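PDB 3U0H: xylose isomerase domain protein from Alicyclobacillus acidocaldarius subsp. acidocaldarius, which probably acts as an isomerase and is built on the TIM-barrel fold of the xylose isomerase-like proteins. Local coordinates for residues G175-S180 with V201-I206; E188-L193 with F234-Y239. All blocks are in the same frame, centred on the assembly; numbering follows the deposited sequence.

Contact 1 (G175-S180 with V201-I206)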
# COMPACT_ATOMS: atom_id res chain seq x y z
N GLY A 175 -12.09 1.26 -12.64
CA GLY A 175 -13.48 1.62 -12.84
C GLY A 175 -14.16 0.79 -13.91
O GLY A 175 -13.88 -0.38 -14.06
N ALA A 176 -15.01 1.44 -14.68
CA ALA A 176 -15.82 0.75 -15.62
C ALA A 176 -15.60 1.25 -17.06
O ALA A 176 -15.42 2.44 -17.33
CB ALA A 176 -17.32 0.87 -15.19
N LEU A 177 -15.65 0.33 -18.00
CA LEU A 177 -15.90 0.67 -19.42
C LEU A 177 -17.39 0.39 -19.50
O LEU A 177 -17.79 -0.74 -19.30
CB LEU A 177 -15.10 -0.27 -20.36
CG LEU A 177 -14.95 0.09 -21.87
CD1 LEU A 177 -14.07 -0.97 -22.57
CD2 LEU A 177 -16.32 0.11 -22.56
N VAL A 178 -18.19 1.39 -19.81
CA VAL A 178 -19.59 1.25 -19.87
C VAL A 178 -20.04 1.18 -21.32
O VAL A 178 -19.96 2.17 -22.06
CB VAL A 178 -20.29 2.47 -19.21
CG1 VAL A 178 -21.81 2.26 -19.27
CG2 VAL A 178 -19.83 2.66 -17.77
N ASP A 179 -20.61 0.05 -21.72
CA ASP A 179 -21.09 -0.16 -23.11
C ASP A 179 -22.63 -0.14 -23.11
O ASP A 179 -23.20 -0.80 -22.28
CB ASP A 179 -20.59 -1.53 -23.54
CG ASP A 179 -20.87 -1.84 -25.00
OD1 ASP A 179 -22.02 -1.58 -25.48
OD2 ASP A 179 -19.92 -2.38 -25.66
N SER A 180 -23.31 0.55 -24.04
CA SER A 180 -24.77 0.60 -23.95
C SER A 180 -25.34 -0.77 -24.07
O SER A 180 -26.43 -1.05 -23.59
CB SER A 180 -25.38 1.45 -25.08
OG SER A 180 -24.60 1.25 -26.23
N VAL A 201 -16.15 6.20 -14.57
CA VAL A 201 -16.46 6.06 -15.99
C VAL A 201 -15.16 6.32 -16.80
O VAL A 201 -14.75 7.50 -17.03
CB VAL A 201 -17.59 6.98 -16.45
CG1 VAL A 201 -18.01 6.59 -17.86
CG2 VAL A 201 -18.77 6.92 -15.50
N VAL A 202 -14.50 5.22 -17.18
CA VAL A 202 -13.17 5.26 -17.77
C VAL A 202 -13.31 5.43 -19.29
O VAL A 202 -12.55 6.17 -19.88
CB VAL A 202 -12.38 3.98 -17.43
CG1 VAL A 202 -10.99 3.96 -18.09
CG2 VAL A 202 -12.23 3.82 -15.89
N TYR A 203 -14.25 4.70 -19.91
CA TYR A 203 -14.39 4.71 -21.34
C TYR A 203 -15.79 4.19 -21.66
O TYR A 203 -16.41 3.52 -20.86
CB TYR A 203 -13.24 3.88 -21.98
CG TYR A 203 -13.12 3.86 -23.51
CD1 TYR A 203 -13.15 5.04 -24.25
CD2 TYR A 203 -12.93 2.66 -24.21
CE1 TYR A 203 -13.05 5.01 -25.63
CE2 TYR A 203 -12.79 2.62 -25.61
CZ TYR A 203 -12.86 3.80 -26.30
OH TYR A 203 -12.74 3.81 -27.68
N VAL A 204 -16.30 4.57 -22.81
CA VAL A 204 -17.70 4.38 -23.11
C VAL A 204 -17.86 3.82 -24.50
O VAL A 204 -17.18 4.25 -25.45
CB VAL A 204 -18.44 5.72 -22.97
CG1 VAL A 204 -19.89 5.56 -23.42
CG2 VAL A 204 -18.32 6.20 -21.52
N HIS A 205 -18.72 2.80 -24.62
CA HIS A 205 -19.13 2.30 -25.92
C HIS A 205 -20.59 2.58 -26.12
O HIS A 205 -21.40 2.41 -25.19
CB HIS A 205 -18.96 0.79 -26.04
CG HIS A 205 -17.53 0.29 -26.09
ND1 HIS A 205 -17.23 -1.01 -25.87
CD2 HIS A 205 -16.34 0.92 -26.35
CE1 HIS A 205 -15.91 -1.20 -26.01
NE2 HIS A 205 -15.36 -0.01 -26.28
N ILE A 206 -20.94 2.91 -27.37
CA ILE A 206 -22.31 3.04 -27.84
C ILE A 206 -22.65 2.13 -29.08
O ILE A 206 -21.77 1.76 -29.84
CB ILE A 206 -22.58 4.56 -28.06
CG1 ILE A 206 -24.07 4.85 -28.04
CG2 ILE A 206 -21.86 5.06 -29.30
CD1 ILE A 206 -24.44 6.30 -27.78

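Contact 2 (E188-L193 with F234-Y239)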
# COMPACT_ATOMS: atom_id res chain seq x y z
N GLU A 188 -30.26 -2.27 -16.73
CA GLU A 188 -29.97 -1.09 -15.89
C GLU A 188 -30.73 0.20 -16.29
O GLU A 188 -31.29 0.27 -17.37
CB GLU A 188 -28.44 -0.88 -15.88
CG GLU A 188 -27.72 -2.04 -15.23
CD GLU A 188 -26.22 -2.06 -15.47
OE1 GLU A 188 -25.71 -1.35 -16.40
OE2 GLU A 188 -25.57 -2.81 -14.71
N HIS A 189 -30.67 1.21 -15.43
CA HIS A 189 -31.42 2.48 -15.50
C HIS A 189 -30.42 3.61 -15.61
O HIS A 189 -29.28 3.52 -15.12
CB HIS A 189 -32.22 2.63 -14.18
CG HIS A 189 -33.30 3.71 -14.20
ND1 HIS A 189 -33.05 5.02 -13.91
CD2 HIS A 189 -34.70 3.61 -14.38
CE1 HIS A 189 -34.20 5.72 -13.93
NE2 HIS A 189 -35.22 4.86 -14.22
N GLU A 190 -30.83 4.70 -16.27
CA GLU A 190 -30.04 5.93 -16.32
C GLU A 190 -29.37 6.26 -14.96
O GLU A 190 -28.19 6.61 -14.93
CB GLU A 190 -30.93 7.09 -16.82
CG GLU A 190 -30.53 8.50 -16.37
CD GLU A 190 -31.24 9.61 -17.11
OE1 GLU A 190 -32.25 9.38 -17.80
OE2 GLU A 190 -30.75 10.75 -16.99
N ASP A 191 -30.10 6.11 -13.85
CA ASP A 191 -29.60 6.46 -12.51
C ASP A 191 -28.45 5.54 -12.04
O ASP A 191 -27.68 5.94 -11.19
CB ASP A 191 -30.73 6.47 -11.40
CG ASP A 191 -31.83 7.50 -11.66
OD1 ASP A 191 -31.63 8.42 -12.49
OD2 ASP A 191 -32.90 7.41 -11.01
N ASP A 192 -28.36 4.33 -12.56
CA ASP A 192 -27.23 3.47 -12.22
C ASP A 192 -25.89 4.11 -12.64
O ASP A 192 -24.88 4.04 -11.92
CB ASP A 192 -27.39 2.09 -12.86
CG ASP A 192 -28.57 1.33 -12.27
OD1 ASP A 192 -28.59 1.13 -11.03
OD2 ASP A 192 -29.46 0.92 -13.05
N LEU A 193 -25.95 4.80 -13.78
CA LEU A 193 -24.81 5.45 -14.38
C LEU A 193 -24.61 6.82 -13.81
O LEU A 193 -23.48 7.21 -13.60
CB LEU A 193 -24.99 5.53 -15.87
CG LEU A 193 -25.26 4.21 -16.56
CD1 LEU A 193 -25.45 4.44 -18.06
CD2 LEU A 193 -24.13 3.22 -16.31
N PHE A 234 -28.97 6.88 -21.62
CA PHE A 234 -27.61 6.32 -21.46
C PHE A 234 -26.53 7.39 -21.40
O PHE A 234 -25.76 7.44 -20.46
CB PHE A 234 -27.29 5.38 -22.62
CG PHE A 234 -25.92 4.79 -22.56
CD1 PHE A 234 -25.62 3.81 -21.64
CD2 PHE A 234 -24.96 5.14 -23.46
CE1 PHE A 234 -24.39 3.22 -21.61
CE2 PHE A 234 -23.74 4.55 -23.46
CZ PHE A 234 -23.44 3.60 -22.50
N LEU A 235 -26.49 8.24 -22.42
CA LEU A 235 -25.54 9.32 -22.44
C LEU A 235 -25.81 10.33 -21.32
O LEU A 235 -24.89 10.82 -20.70
CB LEU A 235 -25.58 10.02 -23.78
CG LEU A 235 -25.14 9.10 -24.88
CD1 LEU A 235 -25.45 9.79 -26.23
CD2 LEU A 235 -23.67 8.80 -24.65
N ARG A 236 -27.06 10.65 -21.09
CA ARG A 236 -27.35 11.68 -20.15
C ARG A 236 -26.77 11.21 -18.81
O ARG A 236 -26.11 11.96 -18.13
CB ARG A 236 -28.85 11.94 -20.07
CG ARG A 236 -29.25 13.10 -19.13
CD ARG A 236 -30.71 12.98 -18.71
NE ARG A 236 -31.56 13.03 -19.85
CZ ARG A 236 -32.63 12.25 -20.10
NH1 ARG A 236 -33.05 11.26 -19.31
NH2 ARG A 236 -33.30 12.49 -21.21
N GLY A 237 -27.00 9.95 -18.47
CA GLY A 237 -26.56 9.43 -17.19
C GLY A 237 -25.05 9.55 -17.09
O GLY A 237 -24.57 9.91 -16.08
N LEU A 238 -24.35 9.23 -18.17
CA LEU A 238 -22.91 9.25 -18.16
C LEU A 238 -22.50 10.70 -17.99
O LEU A 238 -21.66 11.00 -17.11
CB LEU A 238 -22.36 8.62 -19.46
CG LEU A 238 -22.59 7.10 -19.42
CD1 LEU A 238 -22.36 6.41 -20.76
CD2 LEU A 238 -21.75 6.53 -18.28
N TYR A 239 -23.15 11.60 -18.77
CA TYR A 239 -22.92 13.03 -18.64
C TYR A 239 -23.13 13.55 -17.21
O TYR A 239 -22.31 14.35 -16.75
CB TYR A 239 -23.74 13.87 -19.63
CG TYR A 239 -23.29 15.35 -19.71
CD1 TYR A 239 -22.21 15.74 -20.51
CD2 TYR A 239 -23.94 16.33 -18.99
CE1 TYR A 239 -21.81 17.08 -20.56
CE2 TYR A 239 -23.55 17.67 -19.04
CZ TYR A 239 -22.49 18.03 -19.82
OH TYR A 239 -22.10 19.35 -19.85

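Contact 1 (G175-S180 with V201-I206)
The imidazole of H205 is held in two ways by the neighbouring strand: L177 sets a methyl on its face, and D179 accepts a hydrogen bond from its ND1. Strands 174-179 and 201-206 are the sixth and seventh of this closed, parallel TIM barrel. L177 CD2 stands over the centre of the H205 ring, 3.6 Å from the centroid, in a CH-pi contact. H205 ND1 donates to D179 OD2 at 3.0 Å; the oxygen lies near the ring plane, but the donor comes from above the carboxylate, whose plane is turned 87° from the ring. With chi1 at -70°, H205 CG lies anti to its carbonyl carbon, beside its backbone N, which puts the ring under the end of L177. An alanine in place of H205 would remove the ring, probably opening a gap beneath L177 CD2 and leaving D179 OD2 with one partner fewer. OD2 also forms a salt bridge with R221, which may offset the nearby acids E141 and E250, while D179 OD1 caps helix 180-185 through Y181 N; a carboxylate suits both roles.

L177, D179, Y203 and H205 share the face turned into the barrel. There L177 CG packs against Y203 CD2 at 4.0 Å, and the Y203 hydroxyl is hydrogen-bonded to D34. The other face carries the small or branched aliphatics A176, V178, V201 and V204, and the three valines pack against helix 231-241. Along the strands, V178 N bonds to Y203 O, H205 N to V178 O (2.9 Å), and S180 N to H205 O. A beta bulge interrupts the register: A176 pairs with V201 but L177 with Y203, and V202 is the extra residue. Its side chain turns toward the partner strand, with V202 CB 3.4 Å from A176 O, and that same oxygen accepts V202 N at 2.9 Å.

Contact 2 (E188-L193 with F234-Y239)
L193 rests its CD1 methyl against both F234 and L238, and this is the tightly packed part of the contact. L193 CD1 reaches F234 CD1 at 3.6 Å, approaching the ring obliquely, and L238 CG at 4.1 Å; a leucine suits the spot because it is long enough to bring one methyl, CD1, to both. G237 brings the backbones close, its CA 5.0 Å from E190 CA. A beta carbon on G237 would run into E190 O, so the absence of a side chain allows this approach.

The outer side is looser and polar. E190, extended beyond CG, reaches across to R236 in a salt bridge between OE1 and NH1, but the hydrogen bond within it is weak and bent (125°), and the modelled closeness of the two groups is doubtful. A capping box closes the start of helix 190-194: H189 N donates to D192 OD2 at 2.7 Å, and the H189 ring accepts D191 N through ND1.

W183 of helix 180-185 touches both L193 and F234. Helix 231-241 lies against strand 201-206, with F234 and L238 on V204, while L235 and R236 meet helix 261-280.

Contact 1 belongs to the barrel core, its centre about 6 Å from that of the chain; contact 2 lies in the outer layer, its centre about 17 Å from that of the chain, where helices meet. The first joins adjacent strands by backbone hydrogen bonds and gathers polar side chains inside the barrel; the second joins a short helix to a longer one through aliphatic and aromatic packing, with charges at its partly exposed margin. They interlock through helix 231-241, which follows strand 201-206 in the chain: F234 CZ lies 3.4 Å from S180 N, and L238 CD1 is 3.7 Å from V204 CG1. Helix 190-194 in turn precedes strand 201-206.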